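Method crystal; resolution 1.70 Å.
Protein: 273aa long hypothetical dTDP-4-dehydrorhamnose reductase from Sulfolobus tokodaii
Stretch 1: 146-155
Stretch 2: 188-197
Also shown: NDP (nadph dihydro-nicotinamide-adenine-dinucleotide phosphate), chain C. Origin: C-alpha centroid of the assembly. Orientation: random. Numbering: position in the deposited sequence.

Stretch 1, residues 146-155: SLIIRTSGIF
Stretch 2 188-197: KLASAILELL

A strand and a helix from one chain pack against each other. Residues 147-151 are extended, as a strand, with phi from -139° to -92° and psi from 113° to 177°. Farther along, Ser152 is at -143/134. Gly153 has phi/psi of 56/42; a positive phi favours glycine. Ile154 follows at -56/129 and Phe155 at -133/142. The whole of 188-197 is helical, with phi near -60° and psi near -45°, and the helix extends beyond both ends of the stretch.

The two elements run nearly antiparallel, with 159° between their N-to-C directions. Their axes approach to 11.5 Å. The register follows this direction. Leu147 CA lies 9.4 Å from Leu196 CA, Ile149 CA lies 8.5 Å from Ile193 CA, and Ile154 CA lies 8.0 Å from Leu189 CA.

Backbone hydrogen bonds within the stretches are all i to i-4 bonds of the helix. They run from Ala192 N to Lys188 O (3.0 Å) through to Leu197 N to Ile193 O (2.9 Å); the longest is Glu195 N to Ser191 O at 3.2 Å. No hydrogen bond crosses between the stretches.

Apolar packing joins them instead, burying 277 Å² in total. Strand alternation sets the pattern: Leu147, Ile149 and Thr151 point toward the helix, while Ile148 and Arg150 make no contact with it. Ile149 (chi1 m, chi2 t) meets two helix residues. Its CD1 meets Ile193 CG1 at 3.6 Å and Leu196 CD1 at 3.7 Å. Ile193 (m, t) starts sideways, but its end comes nearer. Leu196 (m, t) points toward the strand, and its CD1 also lies 4.5 Å from Leu147 CD2, a looser contact. Leu147 is t, p. At the other end, Leu189 (t, p) points toward stretch 1 and has 73 Å² covered. Its CD2 meets Ile154 CD1 at 3.7 Å. Ile154 (m, t) leaves its backbone sideways, and its extended chain brings CD1 to the helix. Ala192 also points toward the strand, but Ala192 CB stays 6.9 Å from Ile149 CD1.

One contact is mixed. Thr151 (chi1 t) places OG1 3.6 Å from Leu189 CD2. The methyl cannot hydrogen-bond, so this is van der Waals packing; the hydroxyl is satisfied elsewhere in the structure.

The cofactor NADPH (NDP) touches Thr151, Gly153 and Ile154. Thr151 O lies 3.1 Å from NDP C5N, and Gly153 N lies 3.3 Å from NDP C4N. Ile154 CD1, 3.3 Å from NDP O4D, thus contacts both the cofactor and Leu189.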

# COMPACT_ATOMS: atom_id res chain seq x y z
N SER A 146 -7.42 -5.00 16.01
CA SER A 146 -7.04 -4.93 14.57
C SER A 146 -5.60 -4.41 14.47
O SER A 146 -5.09 -3.84 15.43
CB SER A 146 -7.94 -4.00 13.78
OG SER A 146 -7.65 -2.66 14.09
N LEU A 147 -5.01 -4.57 13.29
CA LEU A 147 -3.66 -4.05 13.01
C LEU A 147 -3.74 -3.16 11.76
O LEU A 147 -4.28 -3.59 10.74
CB LEU A 147 -2.71 -5.21 12.69
CG LEU A 147 -1.26 -4.82 12.42
CD1 LEU A 147 -0.66 -4.11 13.67
CD2 LEU A 147 -0.47 -6.05 12.00
N ILE A 148 -3.19 -1.94 11.86
CA ILE A 148 -3.05 -1.01 10.73
C ILE A 148 -1.56 -1.05 10.39
O ILE A 148 -0.70 -0.79 11.26
CB ILE A 148 -3.47 0.43 11.06
CG1 ILE A 148 -5.01 0.53 11.20
CG2 ILE A 148 -2.96 1.42 9.98
CD1 ILE A 148 -5.46 1.73 12.00
N ILE A 149 -1.26 -1.36 9.13
CA ILE A 149 0.12 -1.35 8.65
C ILE A 149 0.28 -0.17 7.70
O ILE A 149 -0.33 -0.17 6.64
CB ILE A 149 0.48 -2.66 7.91
CG1 ILE A 149 0.31 -3.91 8.79
CG2 ILE A 149 1.92 -2.56 7.39
CD1 ILE A 149 0.67 -5.20 8.06
N ARG A 150 1.08 0.84 8.08
CA ARG A 150 1.31 1.96 7.15
C ARG A 150 2.55 1.63 6.33
O ARG A 150 3.56 1.18 6.86
CB ARG A 150 1.54 3.27 7.86
CG ARG A 150 0.39 3.70 8.77
CD ARG A 150 0.45 5.23 9.01
NE ARG A 150 -0.61 5.72 9.90
CZ ARG A 150 -0.41 6.10 11.16
NH1 ARG A 150 0.81 6.03 11.72
NH2 ARG A 150 -1.43 6.54 11.88
N THR A 151 2.47 1.89 5.04
CA THR A 151 3.61 1.60 4.14
C THR A 151 3.76 2.75 3.13
O THR A 151 2.96 3.71 3.12
CB THR A 151 3.47 0.22 3.50
OG1 THR A 151 4.70 -0.19 2.87
CG2 THR A 151 2.35 0.19 2.50
N SER A 152 4.79 2.66 2.29
CA SER A 152 5.18 3.77 1.43
C SER A 152 5.62 3.23 0.08
O SER A 152 6.41 2.29 0.03
CB SER A 152 6.33 4.54 2.09
OG SER A 152 6.87 5.52 1.24
N GLY A 153 5.16 3.84 -1.01
CA GLY A 153 5.79 3.63 -2.31
C GLY A 153 5.87 2.18 -2.75
O GLY A 153 6.86 1.74 -3.33
N ILE A 154 4.79 1.41 -2.53
CA ILE A 154 4.77 0.03 -3.01
C ILE A 154 5.03 -0.02 -4.50
O ILE A 154 4.33 0.65 -5.27
CB ILE A 154 3.42 -0.70 -2.75
CG1 ILE A 154 3.08 -0.71 -1.25
CG2 ILE A 154 3.49 -2.14 -3.27
CD1 ILE A 154 1.69 -1.36 -0.96
N PHE A 155 5.98 -0.87 -4.88
CA PHE A 155 6.27 -1.05 -6.31
C PHE A 155 6.39 -2.49 -6.75
O PHE A 155 6.87 -3.36 -6.04
CB PHE A 155 7.48 -0.24 -6.76
CG PHE A 155 8.80 -0.72 -6.16
CD1 PHE A 155 9.28 -0.14 -4.99
CD2 PHE A 155 9.55 -1.72 -6.78
CE1 PHE A 155 10.48 -0.57 -4.40
CE2 PHE A 155 10.78 -2.15 -6.21
CZ PHE A 155 11.25 -1.58 -5.03
N LYS A 188 8.62 -7.72 -0.77
CA LYS A 188 9.18 -7.57 0.58
C LYS A 188 8.14 -7.22 1.60
O LYS A 188 8.13 -7.78 2.72
CB LYS A 188 10.32 -6.54 0.59
CG LYS A 188 11.54 -7.02 -0.18
CD LYS A 188 12.26 -8.18 0.53
CE LYS A 188 13.55 -8.52 -0.22
NZ LYS A 188 13.91 -9.98 -0.17
N LEU A 189 7.24 -6.30 1.23
CA LEU A 189 6.08 -5.95 2.07
C LEU A 189 5.23 -7.20 2.35
O LEU A 189 4.83 -7.42 3.48
CB LEU A 189 5.24 -4.84 1.42
CG LEU A 189 4.06 -4.44 2.32
CD1 LEU A 189 4.47 -4.13 3.79
CD2 LEU A 189 3.32 -3.27 1.69
N ALA A 190 4.96 -8.02 1.34
CA ALA A 190 4.14 -9.24 1.53
C ALA A 190 4.79 -10.20 2.53
O ALA A 190 4.12 -10.72 3.41
CB ALA A 190 3.92 -9.91 0.25
N SER A 191 6.11 -10.37 2.37
CA SER A 191 6.88 -11.23 3.27
C SER A 191 6.79 -10.72 4.73
O SER A 191 6.61 -11.54 5.66
CB SER A 191 8.33 -11.33 2.80
OG SER A 191 9.07 -12.12 3.71
N ALA A 192 6.87 -9.40 4.92
CA ALA A 192 6.71 -8.82 6.26
C ALA A 192 5.34 -9.08 6.82
O ALA A 192 5.19 -9.47 7.98
CB ALA A 192 7.02 -7.35 6.25
N ILE A 193 4.31 -8.89 5.98
CA ILE A 193 2.95 -9.06 6.44
C ILE A 193 2.69 -10.51 6.87
O ILE A 193 2.11 -10.74 7.94
CB ILE A 193 1.93 -8.55 5.37
CG1 ILE A 193 2.02 -7.02 5.29
CG2 ILE A 193 0.47 -9.01 5.73
CD1 ILE A 193 1.31 -6.37 4.05
N LEU A 194 3.20 -11.48 6.09
CA LEU A 194 3.14 -12.88 6.48
C LEU A 194 3.72 -13.11 7.89
O LEU A 194 3.12 -13.81 8.71
CB LEU A 194 3.90 -13.76 5.50
CG LEU A 194 3.26 -15.12 5.15
CD1 LEU A 194 4.15 -15.97 4.28
CD2 LEU A 194 2.82 -15.89 6.37
N GLU A 195 4.88 -12.54 8.16
CA GLU A 195 5.49 -12.69 9.51
C GLU A 195 4.60 -12.09 10.59
O GLU A 195 4.44 -12.65 11.70
CB GLU A 195 6.84 -11.99 9.57
CG GLU A 195 8.03 -12.88 9.40
CD GLU A 195 9.30 -12.17 9.77
OE1 GLU A 195 9.64 -12.14 10.98
OE2 GLU A 195 9.95 -11.64 8.84
N LEU A 196 4.05 -10.93 10.30
CA LEU A 196 3.20 -10.22 11.24
C LEU A 196 1.96 -11.02 11.60
O LEU A 196 1.54 -11.04 12.75
CB LEU A 196 2.81 -8.85 10.68
CG LEU A 196 3.89 -7.79 10.82
CD1 LEU A 196 3.53 -6.49 10.07
CD2 LEU A 196 4.17 -7.52 12.29
N LEU A 197 1.38 -11.67 10.59
CA LEU A 197 0.18 -12.49 10.74
C LEU A 197 0.32 -13.54 11.81
O LEU A 197 -0.54 -13.64 12.70
CB LEU A 197 -0.16 -13.21 9.43
CG LEU A 197 -0.73 -12.31 8.34
CD1 LEU A 197 -1.51 -13.16 7.35
CD2 LEU A 197 -1.63 -11.26 8.95
PA NDP C . -3.07 -1.44 -6.49
O1A NDP C . -3.50 -0.19 -7.14
O2A NDP C . -2.09 -2.22 -7.28
O5B NDP C . -4.28 -2.38 -6.14
C5B NDP C . -5.53 -1.84 -5.74
C4B NDP C . -6.41 -3.03 -5.46
O4B NDP C . -7.63 -2.53 -4.91
C3B NDP C . -6.71 -3.87 -6.68
O3B NDP C . -6.66 -5.22 -6.32
C2B NDP C . -8.15 -3.46 -7.00
O2B NDP C . -8.80 -4.53 -7.61
C1B NDP C . -8.67 -3.22 -5.59
N9A NDP C . -9.88 -2.40 -5.59
C8A NDP C . -9.98 -1.08 -5.90
N7A NDP C . -11.29 -0.71 -5.81
C5A NDP C . -12.00 -1.80 -5.46
C6A NDP C . -13.36 -2.01 -5.24
N6A NDP C . -14.26 -1.02 -5.49
N1A NDP C . -13.75 -3.28 -4.91
C2A NDP C . -12.86 -4.35 -4.76
N3A NDP C . -11.53 -4.13 -5.00
C4A NDP C . -11.12 -2.88 -5.34
O3 NDP C . -2.54 -0.94 -5.04
PN NDP C . -1.26 -1.49 -4.22
O1N NDP C . -1.13 -2.93 -4.21
O2N NDP C . -0.16 -0.62 -4.73
O5D NDP C . -1.62 -0.92 -2.77
C5D NDP C . -2.01 -1.82 -1.73
C4D NDP C . -2.38 -1.07 -0.46
O4D NDP C . -1.26 -0.33 -0.03
C3D NDP C . -3.52 -0.06 -0.62
O3D NDP C . -4.17 -0.07 0.62
C2D NDP C . -2.81 1.26 -0.82
O2D NDP C . -3.66 2.33 -0.45
C1D NDP C . -1.61 1.05 0.13
N1N NDP C . -0.49 1.92 -0.25
C2N NDP C . -0.11 1.93 -1.56
C3N NDP C . 1.05 2.57 -1.97
C7N NDP C . 1.42 2.55 -3.42
O7N NDP C . 2.45 3.39 -3.88
N7N NDP C . 0.75 1.75 -4.26
C4N NDP C . 1.93 3.30 -0.97
C5N NDP C . 1.41 3.26 0.45
C6N NDP C . 0.23 2.56 0.74
P2B NDP C . -9.08 -4.57 -9.25
O1X NDP C . -9.34 -6.00 -9.48
O2X NDP C . -7.88 -4.04 -9.96
O3X NDP C . -10.30 -3.67 -9.59